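Local coordinates for bifunctional enzyme IspD/IspF (Campylobacter jejuni, PDB 1W55), which catalyses two steps of isoprenoid precursor synthesis, the cytidylyl transfer from CTP to 2-C-methyl-D-erythritol 4-phosphate and the later ring closure to the 2,4-cyclodiphosphate, at residues 217-222 and 241-246; 247-252 and 355-360. One frame throughout, in Å; residues are numbered along the deposited sequence.

How the contacts relate
Both contacts belong to the IspF part of the chain and meet at its mixed sheet, where strands 210-224 and 354-365 are neighbours joined by backbone bonds between Asp217 and Val357. Contact 1 is only partly buried and lies at the active site: its chemistry is polar, with stacked imidazoles, bridging waters, a magnesium ion and a long salt bridge between partly exposed residues. Contact 2 lies deeper, with every touching residue buried, and joins the start of helix 248-260 to the sheet through apolar side chains and two serine hydroxyls. The loop of contact 1 runs directly into that helix, and a hydrogen bond between His219 and His251 links the two.

Contact 1. Residues 217-222 and 241-246; sequences DVHEFG and KAHSDG. With MG (magnesium ion), chain B.
His219 and His243 lie face against face as an offset stack, their ring centroids 4.0 Å apart and their planes within 9° of parallel. His243 ND1 sits over the centre of the His219 ring, while His219 CE1 falls toward the rim of the His243 ring. A flat imidazole can stack by a face and still donate in its plane: His219 ND1 bonds Val218 O at 2.8 Å, and at the ring edge His219 CD2 reaches Gly246 O at 3.3 Å. NE2 of His219 is hydrogen-bonded to His251, a pair that, with Asp217, makes up the divalent-metal site expected from related IspF enzymes. The magnesium lies apart from these histidines, bound by Asp217 OD1 at 2.2 Å, three waters and, among others, Thr341 of a neighbouring subunit. His243, probably a transition-state stabiliser, bonds cytidine monophosphate weakly and opens a type II' turn ending at Gly246, whose positive phi suits glycine. Lys241 N donates to Glu220 O at 2.9 Å, and their extended side chains cross obliquely. Chi3 of -173° places Lys241 CE 3.4 Å from Phe221 O; the long lysine thus passes the strand carbonyls, and NZ forms a long salt bridge with Glu220 OE1 (3.7 Å).

Contact 2. Residues 247-252 and 355-360; sequences DVLAHS and MAVLSS
The flat peptide carbonyl of Val357 is approached over its face by the Ser252 hydroxyl, whose OG donates to Val357 O at 2.8 Å from 62° out of the carbonyl plane. The His251 ring has Asp247 O above its centre on one face, and its edge nitrogens bond Ser282 and His219. The Asp247 carboxylate is met from above its plane by Ala250 N, 2.9 Å from Asp247 OD1, the capping bond of Asp247, which holds the N-cap position. With OG anti to its backbone N (chi1 173°), Ser252 points its hydroxyl at the strand, where Ser359 OG in turn donates to Ser252 OG at 2.9 Å. A small hydroxyl suits this buried spot because it can give one bond and take another. Helix 248-260 lies on one face of the mixed IspF sheet, the axes of helix segment 248-252 and strand segment 355-360 running 34° apart. Apolar groups pack between them: Val248 CG2 meets the methyl CE of Met355 at 3.5 Å, the flexible thioether chain bending at chi3, and Val248 CB lies 3.9 Å from Val357 CG2. On the other face of the strand, Leu358 packs against Leu358 of two neighbouring subunits.

Contact 1. Residues 217-222 and 241-246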
loop_
_atom_site.group_PDB
_atom_site.type_symbol
_atom_site.label_atom_id
_atom_site.label_comp_id
_atom_site.label_asym_id
_atom_site.label_seq_id
_atom_site.Cartn_x
_atom_site.Cartn_y
_atom_site.Cartn_z
ATOM N N ASP A 217 32.209 21.583 -30.321
ATOM C CA ASP A 217 32.477 21.769 -31.729
ATOM C C ASP A 217 33.068 23.139 -32.003
ATOM O O ASP A 217 32.792 24.106 -31.287
ATOM C CB ASP A 217 31.206 21.574 -32.547
ATOM C CG ASP A 217 31.492 21.052 -33.946
ATOM O OD1 ASP A 217 32.672 20.752 -34.275
ATOM O OD2 ASP A 217 30.591 20.917 -34.786
ATOM N N VAL A 218 33.897 23.186 -33.042
ATOM C CA VAL A 218 34.613 24.382 -33.469
ATOM C C VAL A 218 34.397 24.535 -34.977
ATOM O O VAL A 218 34.585 23.576 -35.742
ATOM C CB VAL A 218 36.141 24.266 -33.150
ATOM C CG1 VAL A 218 36.946 25.424 -33.757
ATOM C CG2 VAL A 218 36.379 24.191 -31.661
ATOM N N HIS A 219 33.940 25.713 -35.392
ATOM C CA HIS A 219 33.951 26.084 -36.806
ATOM C C HIS A 219 34.802 27.336 -36.982
ATOM O O HIS A 219 35.028 28.086 -36.028
ATOM C CB HIS A 219 32.540 26.318 -37.352
ATOM C CG HIS A 219 31.709 25.077 -37.449
ATOM N ND1 HIS A 219 32.180 23.831 -37.099
ATOM C CD2 HIS A 219 30.429 24.894 -37.844
ATOM C CE1 HIS A 219 31.225 22.933 -37.264
ATOM N NE2 HIS A 219 30.149 23.553 -37.710
ATOM N N GLU A 220 35.265 27.535 -38.208
ATOM C CA GLU A 220 36.158 28.626 -38.575
ATOM C C GLU A 220 35.383 29.793 -39.185
ATOM O O GLU A 220 34.455 29.592 -39.977
ATOM C CB GLU A 220 37.182 28.090 -39.582
ATOM C CG GLU A 220 38.252 29.072 -40.028
ATOM C CD GLU A 220 39.221 28.464 -41.025
ATOM O OE1 GLU A 220 40.233 29.130 -41.337
ATOM O OE2 GLU A 220 38.974 27.325 -41.496
ATOM N N PHE A 221 35.753 31.009 -38.810
ATOM C CA PHE A 221 35.202 32.196 -39.458
ATOM C C PHE A 221 35.809 32.406 -40.858
ATOM O O PHE A 221 36.836 31.808 -41.211
ATOM C CB PHE A 221 35.445 33.444 -38.602
ATOM C CG PHE A 221 34.390 33.684 -37.543
ATOM C CD1 PHE A 221 34.726 33.657 -36.186
ATOM C CD2 PHE A 221 33.072 33.952 -37.896
ATOM C CE1 PHE A 221 33.764 33.885 -35.201
ATOM C CE2 PHE A 221 32.098 34.168 -36.912
ATOM C CZ PHE A 221 32.446 34.150 -35.564
ATOM N N GLY A 222 35.161 33.267 -41.645
ATOM C CA GLY A 222 35.698 33.682 -42.926
ATOM C C GLY A 222 34.871 33.278 -44.132
ATOM O O GLY A 222 35.385 33.249 -45.242
ATOM N N LYS A 241 32.695 28.690 -42.041
ATOM C CA LYS A 241 33.030 27.905 -43.226
ATOM C C LYS A 241 32.469 26.498 -43.189
ATOM O O LYS A 241 32.545 25.810 -42.161
ATOM C CB LYS A 241 34.553 27.836 -43.406
ATOM C CG LYS A 241 35.172 29.151 -43.838
ATOM C CD LYS A 241 36.676 29.032 -44.029
ATOM C CE LYS A 241 37.266 30.416 -44.300
ATOM N NZ LYS A 241 38.753 30.382 -44.473
ATOM N N ALA A 242 31.903 26.090 -44.326
ATOM C CA ALA A 242 31.541 24.698 -44.604
ATOM C C ALA A 242 30.556 24.133 -43.572
ATOM O O ALA A 242 29.748 24.889 -43.041
ATOM C CB ALA A 242 32.806 23.837 -44.725
ATOM N N HIS A 243 30.617 22.820 -43.312
ATOM C CA HIS A 243 29.723 22.125 -42.373
ATOM C C HIS A 243 28.258 22.506 -42.579
ATOM O O HIS A 243 27.618 23.102 -41.690
ATOM C CB HIS A 243 30.132 22.405 -40.917
ATOM C CG HIS A 243 31.523 21.965 -40.591
ATOM N ND1 HIS A 243 32.595 22.829 -40.603
ATOM C CD2 HIS A 243 32.022 20.745 -40.278
ATOM C CE1 HIS A 243 33.695 22.166 -40.292
ATOM N NE2 HIS A 243 33.373 20.899 -40.089
ATOM N N SER A 244 27.740 22.153 -43.752
ATOM C CA SER A 244 26.376 22.483 -44.161
ATOM C C SER A 244 26.164 24.002 -44.148
ATOM O O SER A 244 26.844 24.741 -44.865
ATOM C CB SER A 244 25.351 21.779 -43.264
ATOM O OG SER A 244 25.719 20.429 -43.024
ATOM N N ASP A 245 25.241 24.455 -43.305
ATOM C CA ASP A 245 24.929 25.865 -43.165
ATOM C C ASP A 245 25.771 26.527 -42.071
ATOM O O ASP A 245 25.490 27.662 -41.682
ATOM C CB ASP A 245 23.433 26.024 -42.878
ATOM C CG ASP A 245 22.962 25.188 -41.672
ATOM O OD1 ASP A 245 23.817 24.606 -40.959
ATOM O OD2 ASP A 245 21.755 25.063 -41.353
ATOM N N GLY A 246 26.784 25.811 -41.567
ATOM C CA GLY A 246 27.741 26.347 -40.601
ATOM C C GLY A 246 27.294 26.474 -39.137
ATOM O O GLY A 246 27.993 27.069 -38.316
HETATM MG MG MG B . 33.729 19.221 -35.455
HETATM O O HOH W 1 31.930 19.582 -36.643
HETATM O O HOH W 2 35.083 20.780 -36.057
HETATM O O HOH W 3 34.465 25.801 -40.307
HETATM O O HOH W 4 39.930 27.807 -44.300
HETATM O O HOH W 5 32.535 17.797 -34.634
#

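Contact 2. Residues 247-252 and 355-360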
loop_
_atom_site.group_PDB
_atom_site.type_symbol
_atom_site.label_atom_id
_atom_site.label_comp_id
_atom_site.label_asym_id
_atom_site.label_seq_id
_atom_site.Cartn_x
_atom_site.Cartn_y
_atom_site.Cartn_z
ATOM N N ASP A 247 26.138 25.919 -38.802
ATOM C CA ASP A 247 25.569 26.039 -37.457
ATOM C C ASP A 247 26.352 25.204 -36.430
ATOM O O ASP A 247 25.974 24.066 -36.154
ATOM C CB ASP A 247 24.102 25.597 -37.532
ATOM C CG ASP A 247 23.254 26.102 -36.381
ATOM O OD1 ASP A 247 23.737 26.217 -35.219
ATOM O OD2 ASP A 247 22.044 26.360 -36.549
ATOM N N VAL A 248 27.442 25.758 -35.881
ATOM C CA VAL A 248 28.259 25.045 -34.883
ATOM C C VAL A 248 27.443 24.685 -33.667
ATOM O O VAL A 248 27.684 23.659 -33.044
ATOM C CB VAL A 248 29.385 25.864 -34.199
ATOM C CG1 VAL A 248 30.749 25.166 -34.299
ATOM C CG2 VAL A 248 29.368 27.346 -34.494
ATOM N N LEU A 249 26.529 25.568 -33.288
ATOM C CA LEU A 249 25.664 25.299 -32.148
ATOM C C LEU A 249 24.868 24.000 -32.364
ATOM O O LEU A 249 24.941 23.078 -31.551
ATOM C CB LEU A 249 24.756 26.498 -31.835
ATOM C CG LEU A 249 23.970 26.372 -30.524
ATOM C CD1 LEU A 249 23.566 27.751 -29.979
ATOM C CD2 LEU A 249 22.745 25.467 -30.683
ATOM N N ALA A 250 24.116 23.931 -33.458
ATOM C CA ALA A 250 23.300 22.758 -33.749
ATOM C C ALA A 250 24.170 21.497 -33.778
ATOM O O ALA A 250 23.761 20.443 -33.307
ATOM C CB ALA A 250 22.549 22.938 -35.080
ATOM N N HIS A 251 25.381 21.625 -34.309
ATOM C CA HIS A 251 26.290 20.498 -34.437
ATOM C C HIS A 251 26.797 20.030 -33.077
ATOM O O HIS A 251 26.865 18.824 -32.829
ATOM C CB HIS A 251 27.448 20.853 -35.380
ATOM C CG HIS A 251 26.992 21.192 -36.765
ATOM N ND1 HIS A 251 27.728 21.978 -37.625
ATOM C CD2 HIS A 251 25.854 20.872 -37.426
ATOM C CE1 HIS A 251 27.068 22.122 -38.760
ATOM N NE2 HIS A 251 25.931 21.455 -38.667
ATOM N N SER A 252 27.114 20.983 -32.198
ATOM C CA SER A 252 27.571 20.652 -30.852
ATOM C C SER A 252 26.445 19.979 -30.081
ATOM O O SER A 252 26.659 18.980 -29.399
ATOM C CB SER A 252 28.040 21.908 -30.114
ATOM O OG SER A 252 28.335 21.619 -28.758
ATOM N N MET A 355 34.831 30.011 -33.811
ATOM C CA MET A 355 34.039 29.966 -32.591
ATOM C C MET A 355 33.750 28.532 -32.148
ATOM O O MET A 355 33.732 27.602 -32.969
ATOM C CB MET A 355 32.775 30.831 -32.707
ATOM C CG MET A 355 31.606 30.231 -33.453
ATOM S SD MET A 355 30.065 31.200 -33.172
ATOM C CE MET A 355 29.226 30.174 -32.373
ATOM N N ALA A 356 33.528 28.363 -30.851
ATOM C CA ALA A 356 33.268 27.042 -30.308
ATOM C C ALA A 356 31.962 27.026 -29.524
ATOM O O ALA A 356 31.497 28.065 -29.043
ATOM C CB ALA A 356 34.441 26.588 -29.436
ATOM N N VAL A 357 31.362 25.844 -29.420
ATOM C CA VAL A 357 30.133 25.671 -28.658
ATOM C C VAL A 357 30.227 24.435 -27.745
ATOM O O VAL A 357 30.498 23.322 -28.210
ATOM C CB VAL A 357 28.885 25.593 -29.573
ATOM C CG1 VAL A 357 27.636 25.401 -28.734
ATOM C CG2 VAL A 357 28.752 26.867 -30.469
ATOM N N LEU A 358 30.029 24.657 -26.446
ATOM C CA LEU A 358 29.917 23.579 -25.468
ATOM C C LEU A 358 28.441 23.327 -25.149
ATOM O O LEU A 358 27.709 24.266 -24.798
ATOM C CB LEU A 358 30.680 23.938 -24.186
ATOM C CG LEU A 358 30.564 22.945 -23.015
ATOM C CD1 LEU A 358 31.307 21.633 -23.332
ATOM C CD2 LEU A 358 31.064 23.567 -21.695
ATOM N N SER A 359 28.015 22.070 -25.259
ATOM C CA SER A 359 26.648 21.654 -24.948
ATOM C C SER A 359 26.612 20.600 -23.850
ATOM O O SER A 359 27.478 19.728 -23.798
ATOM C CB SER A 359 25.944 21.077 -26.189
ATOM O OG SER A 359 25.901 22.015 -27.248
ATOM N N SER A 360 25.603 20.691 -22.978
ATOM C CA SER A 360 25.312 19.649 -22.002
ATOM C C SER A 360 23.832 19.290 -22.059
ATOM O O SER A 360 22.959 20.160 -22.169
ATOM C CB SER A 360 25.663 20.060 -20.566
ATOM O OG SER A 360 26.945 20.636 -20.504
#